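Local structure of uncharacterized protein (Bacillus thuringiensis serovar kurstaki, 4XE7) at residues T132-A137 against I191-G196; N80-D85 against L125-L130. The protein is an actin-like ParM protein of the bacterial cytoskeleton that probably forms nucleotide-dependent filaments for plasmid segregation. One frame throughout, in Å; residues are numbered along the deposited sequence.

Interaction 1: residues T132-A137 against I191-G196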
loop_
_atom_site.group_PDB
_atom_site.type_symbol
_atom_site.label_atom_id
_atom_site.label_comp_id
_atom_site.label_asym_id
_atom_site.label_seq_id
_atom_site.Cartn_x
_atom_site.Cartn_y
_atom_site.Cartn_z
ATOM N N THR A 132 8.578 5.852 -12.835
ATOM C CA THR A 132 7.476 5.242 -13.564
ATOM C C THR A 132 6.153 5.536 -12.870
ATOM O O THR A 132 5.149 5.824 -13.538
ATOM C CB THR A 132 7.673 3.717 -13.710
ATOM O OG1 THR A 132 8.858 3.476 -14.474
ATOM C CG2 THR A 132 6.487 3.079 -14.412
ATOM N N SER A 133 6.145 5.490 -11.536
ATOM C CA SER A 133 4.909 5.758 -10.801
ATOM C C SER A 133 4.465 7.211 -11.030
ATOM O O SER A 133 3.271 7.480 -11.250
ATOM C CB SER A 133 5.075 5.468 -9.300
ATOM O OG SER A 133 5.791 6.502 -8.632
ATOM N N MET A 134 5.427 8.135 -11.007
ATOM C CA MET A 134 5.163 9.540 -11.334
ATOM C C MET A 134 4.565 9.698 -12.731
ATOM O O MET A 134 3.652 10.494 -12.940
ATOM C CB MET A 134 6.448 10.375 -11.270
ATOM C CG MET A 134 7.023 10.608 -9.898
ATOM S SD MET A 134 8.586 11.520 -10.000
ATOM C CE MET A 134 8.924 11.669 -8.233
ATOM N N ALA A 135 5.123 8.965 -13.695
ATOM C CA ALA A 135 4.681 9.056 -15.091
ATOM C C ALA A 135 3.278 8.525 -15.284
ATOM O O ALA A 135 2.504 9.083 -16.064
ATOM C CB ALA A 135 5.647 8.299 -16.026
ATOM N N VAL A 136 2.958 7.435 -14.601
ATOM C CA VAL A 136 1.611 6.870 -14.697
ATOM C C VAL A 136 0.561 7.832 -14.122
ATOM O O VAL A 136 -0.490 8.046 -14.730
ATOM C CB VAL A 136 1.505 5.498 -13.984
ATOM C CG1 VAL A 136 0.051 4.972 -14.028
ATOM C CG2 VAL A 136 2.446 4.490 -14.645
ATOM N N ALA A 137 0.846 8.424 -12.968
ATOM C CA ALA A 137 -0.076 9.405 -12.387
ATOM C C ALA A 137 -0.230 10.617 -13.288
ATOM O O ALA A 137 -1.332 11.180 -13.417
ATOM C CB ALA A 137 0.394 9.844 -11.025
ATOM N N ILE A 191 9.191 15.295 -16.545
ATOM C CA ILE A 191 9.094 15.505 -15.103
ATOM C C ILE A 191 10.179 16.445 -14.637
ATOM O O ILE A 191 11.366 16.184 -14.840
ATOM C CB ILE A 191 9.221 14.169 -14.323
ATOM C CG1 ILE A 191 8.043 13.245 -14.640
ATOM C CG2 ILE A 191 9.389 14.416 -12.804
ATOM C CD1 ILE A 191 8.305 11.765 -14.301
ATOM N N THR A 192 9.780 17.537 -14.009
ATOM C CA THR A 192 10.750 18.438 -13.434
ATOM C C THR A 192 10.590 18.496 -11.922
ATOM O O THR A 192 9.515 18.781 -11.408
ATOM C CB THR A 192 10.618 19.848 -14.023
ATOM O OG1 THR A 192 10.655 19.763 -15.451
ATOM C CG2 THR A 192 11.751 20.747 -13.530
ATOM N N ILE A 193 11.670 18.205 -11.217
ATOM C CA ILE A 193 11.680 18.302 -9.771
ATOM C C ILE A 193 12.605 19.440 -9.380
ATOM O O ILE A 193 13.808 19.379 -9.644
ATOM C CB ILE A 193 12.149 16.990 -9.122
ATOM C CG1 ILE A 193 11.337 15.808 -9.670
ATOM C CG2 ILE A 193 12.065 17.093 -7.606
ATOM C CD1 ILE A 193 11.840 14.449 -9.205
ATOM N N ASN A 194 12.037 20.468 -8.760
ATOM C CA ASN A 194 12.773 21.678 -8.392
ATOM C C ASN A 194 13.016 21.815 -6.901
ATOM O O ASN A 194 13.930 22.514 -6.466
ATOM C CB ASN A 194 12.014 22.907 -8.883
ATOM C CG ASN A 194 11.857 22.922 -10.379
ATOM O OD1 ASN A 194 12.841 22.833 -11.115
ATOM N ND2 ASN A 194 10.611 23.009 -10.845
ATOM N N ASP A 195 12.173 21.154 -6.122
ATOM C CA ASP A 195 12.235 21.244 -4.674
ATOM C C ASP A 195 11.518 20.046 -4.072
ATOM O O ASP A 195 10.882 19.260 -4.788
ATOM C CB ASP A 195 11.628 22.564 -4.173
ATOM C CG ASP A 195 10.195 22.803 -4.677
ATOM O OD1 ASP A 195 9.913 23.921 -5.161
ATOM O OD2 ASP A 195 9.340 21.898 -4.568
ATOM N N GLY A 196 11.626 19.899 -2.763
ATOM C CA GLY A 196 10.986 18.787 -2.098
ATOM C C GLY A 196 11.094 18.848 -0.589
ATOM O O GLY A 196 11.654 19.788 -0.031
#
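Met134 meets Ile191 and Ile193 where helix 123-140 lies over one face of the eight-stranded mixed sheet of this actin-like fold. The axes of helix residues 132-137 and strand residues 191-193 make an angle of 118° and approach to 10.7 Å.

Thr132 opens the helical segment but faces away from Ile191 and Ile193. Its side chain packs on Leu73, Val75 and Ile77 of strand 73-79, and its buried OG1 is hydrogen-bonded to Ile128 O one turn back in the helix.

Met134 carries most of the contact. Its CG stands anti to the carbonyl carbon (chi1 -70°), and the chain is extended from there to the methyl. The thioether is therefore a straight rod that crosses both isoleucines at about a right angle. Its base is the closest part: Met134 CB lies 3.8 Å from Ile191 CD1. Farther out, Met134 SD is 4.1 Å from Ile191 CG2. Ile191 thus touches the rod with both of its branches. Met134 also rests on Phe150 of strand 145-154, the edge strand beside 188-200.

Ala135 is the nearest backbone neighbour of Ile191, with their CA atoms 7.8 Å apart. The backbone N of Ala135 comes to 4.3 Å from Ile191 CD1, while its methyl packs on Val177 and Phe179 of strand 173-179.

Ile191 and Ile193 are two residues apart, so both point to the helix, while Thr192 between them does not. At the far end of the rod, Met134 CE touches Ile193 through a single methyl, CD1, at 4.1 Å.

Interaction 2: residues N80-D85 against L125-L130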
loop_
_atom_site.group_PDB
_atom_site.type_symbol
_atom_site.label_atom_id
_atom_site.label_comp_id
_atom_site.label_asym_id
_atom_site.label_seq_id
_atom_site.Cartn_x
_atom_site.Cartn_y
_atom_site.Cartn_z
ATOM N N ASN A 80 19.373 11.965 -15.176
ATOM C CA ASN A 80 20.732 11.992 -14.619
ATOM C C ASN A 80 20.829 11.327 -13.243
ATOM O O ASN A 80 21.927 11.127 -12.725
ATOM C CB ASN A 80 21.256 13.429 -14.547
ATOM C CG ASN A 80 21.413 14.051 -15.920
ATOM O OD1 ASN A 80 21.714 13.363 -16.903
ATOM N ND2 ASN A 80 21.207 15.356 -15.997
ATOM N N SER A 81 19.682 10.952 -12.676
ATOM C CA SER A 81 19.657 10.116 -11.480
ATOM C C SER A 81 20.076 8.675 -11.791
ATOM O O SER A 81 20.516 7.953 -10.904
ATOM C CB SER A 81 18.251 10.116 -10.858
ATOM O OG SER A 81 17.762 11.439 -10.786
ATOM N N LEU A 82 19.880 8.249 -13.038
ATOM C CA LEU A 82 20.332 6.930 -13.495
ATOM C C LEU A 82 21.727 7.009 -14.113
ATOM O O LEU A 82 22.097 8.032 -14.683
ATOM C CB LEU A 82 19.366 6.343 -14.523
ATOM C CG LEU A 82 17.932 6.078 -14.095
ATOM C CD1 LEU A 82 17.115 5.604 -15.298
ATOM C CD2 LEU A 82 17.905 5.063 -12.979
ATOM N N ASP A 83 22.493 5.930 -14.023
ATOM C CA ASP A 83 23.826 5.923 -14.637
ATOM C C ASP A 83 23.664 5.849 -16.167
ATOM O O ASP A 83 22.548 5.625 -16.654
ATOM C CB ASP A 83 24.678 4.771 -14.069
ATOM C CG ASP A 83 24.479 3.427 -14.798
ATOM O OD1 ASP A 83 23.399 3.154 -15.359
ATOM O OD2 ASP A 83 25.428 2.613 -14.784
ATOM N N GLY A 84 24.746 6.045 -16.921
ATOM C CA GLY A 84 24.664 6.023 -18.379
ATOM C C GLY A 84 24.017 4.787 -19.005
ATOM O O GLY A 84 23.244 4.893 -19.956
ATOM N N ASP A 85 24.317 3.612 -18.462
ATOM C CA ASP A 85 23.823 2.355 -19.025
ATOM C C ASP A 85 22.317 2.141 -18.874
ATOM O O ASP A 85 21.627 1.759 -19.828
ATOM C CB ASP A 85 24.532 1.172 -18.381
ATOM C CG ASP A 85 24.114 -0.137 -18.993
ATOM O OD1 ASP A 85 24.641 -0.480 -20.081
ATOM O OD2 ASP A 85 23.236 -0.803 -18.407
ATOM N N LEU A 125 17.208 0.120 -9.171
ATOM C CA LEU A 125 16.080 -0.722 -8.743
ATOM C C LEU A 125 14.912 0.105 -8.198
ATOM O O LEU A 125 13.748 -0.271 -8.352
ATOM C CB LEU A 125 16.500 -1.715 -7.653
ATOM C CG LEU A 125 17.608 -2.728 -7.924
ATOM C CD1 LEU A 125 17.914 -3.536 -6.657
ATOM C CD2 LEU A 125 17.215 -3.645 -9.083
ATOM N N HIS A 126 15.233 1.211 -7.534
ATOM C CA HIS A 126 14.225 1.994 -6.833
ATOM C C HIS A 126 13.844 3.255 -7.587
ATOM O O HIS A 126 12.705 3.691 -7.502
ATOM C CB HIS A 126 14.722 2.318 -5.414
ATOM C CG HIS A 126 14.948 1.090 -4.585
ATOM N ND1 HIS A 126 13.913 0.400 -3.987
ATOM C CD2 HIS A 126 16.071 0.389 -4.317
ATOM C CE1 HIS A 126 14.399 -0.658 -3.364
ATOM N NE2 HIS A 126 15.703 -0.694 -3.552
ATOM N N LEU A 127 14.780 3.829 -8.345
ATOM C CA LEU A 127 14.456 5.026 -9.126
ATOM C C LEU A 127 13.521 4.731 -10.297
ATOM O O LEU A 127 12.577 5.497 -10.570
ATOM C CB LEU A 127 15.722 5.691 -9.654
ATOM C CG LEU A 127 16.597 6.349 -8.586
ATOM C CD1 LEU A 127 17.919 6.801 -9.195
ATOM C CD2 LEU A 127 15.868 7.510 -7.926
ATOM N N ILE A 128 13.765 3.625 -10.988
ATOM C CA ILE A 128 12.959 3.310 -12.163
ATOM C C ILE A 128 11.470 3.130 -11.792
ATOM O O ILE A 128 10.612 3.740 -12.424
ATOM C CB ILE A 128 13.526 2.095 -12.911
ATOM C CG1 ILE A 128 14.816 2.519 -13.644
ATOM C CG2 ILE A 128 12.493 1.547 -13.891
ATOM C CD1 ILE A 128 15.622 1.396 -14.293
ATOM N N PRO A 129 11.154 2.345 -10.746
ATOM C CA PRO A 129 9.738 2.292 -10.366
ATOM C C PRO A 129 9.200 3.614 -9.823
ATOM O O PRO A 129 8.029 3.919 -10.054
ATOM C CB PRO A 129 9.704 1.211 -9.285
ATOM C CG PRO A 129 10.888 0.332 -9.634
ATOM C CD PRO A 129 11.936 1.312 -10.048
ATOM N N LEU A 130 10.025 4.389 -9.136
ATOM C CA LEU A 130 9.573 5.691 -8.638
ATOM C C LEU A 130 9.199 6.619 -9.795
ATOM O O LEU A 130 8.101 7.173 -9.819
ATOM C CB LEU A 130 10.653 6.336 -7.755
ATOM C CG LEU A 130 10.547 7.842 -7.500
ATOM C CD1 LEU A 130 9.450 8.158 -6.458
ATOM C CD2 LEU A 130 11.867 8.430 -7.059
#
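Ser81 and Leu82 form a small, buried, mainly apolar contact with Leu127 and Ile128, between a connecting loop and a helix. The loop follows strand 73-79 of the large sheet and leads into helix 84-88, whose N-cap is Asp83. Its partner is the first half of helix 123-140. The two segments bury 169 Å² in all.

The CB of Leu127 is directed toward the loop, and its CD1 methyl sits against Ser81. Leu127 CD1 is 3.3 Å from Ser81 O and 3.7 Å from Ser81 CB. It therefore covers one flank of the serine, both backbone and side chain. The polar atoms of Ser81 are satisfied by other partners. Ser81 OG is hydrogen-bonded to Met170 O on helix 164-171, and Ser81 O to Lys123 NZ at the start of helix 123-140.

Leu82 extends alongside Leu127 in the opposite direction. CG is anti to the carbonyl carbon (chi1 -62°), which carries the branched end closer to the helix than the CB direction alone would suggest. Leu82 CD2 then lies 4.0 Å from Leu127 CB and 4.1 Å from Ile128 CG1. Leu82 CD1 reaches the same Ile128 CG1 at 4.2 Å, so the fork of the leucine straddles that carbon. Leu82 and Ile128 cross at about a right angle. Trp91 and Val93 of strand 90-93 also pack on Ile128.

All cross-contacts here are van der Waals contacts. The fit rests on methyl and methylene shape, while hydrogen bonds to residues such as Ser79, Lys123 and Met170 hold Ser81.

How the interactions relate
Both interactions use helix 123-140. Interaction 2 takes residues 125-130 near its start, and interaction 1 takes the following turns, 132-137. The two helical segments adjoin along the helix, with one residue between them. The centres of the interactions are 13 Å apart, and they lie on the same side of the chain's centre, about 19 Å from it for interaction 1 and 22 Å for interaction 2. The partner segments do not touch each other. The helix packs on a loop near its start and on a sheet face farther along. The structure is the apo form, without bound nucleotide.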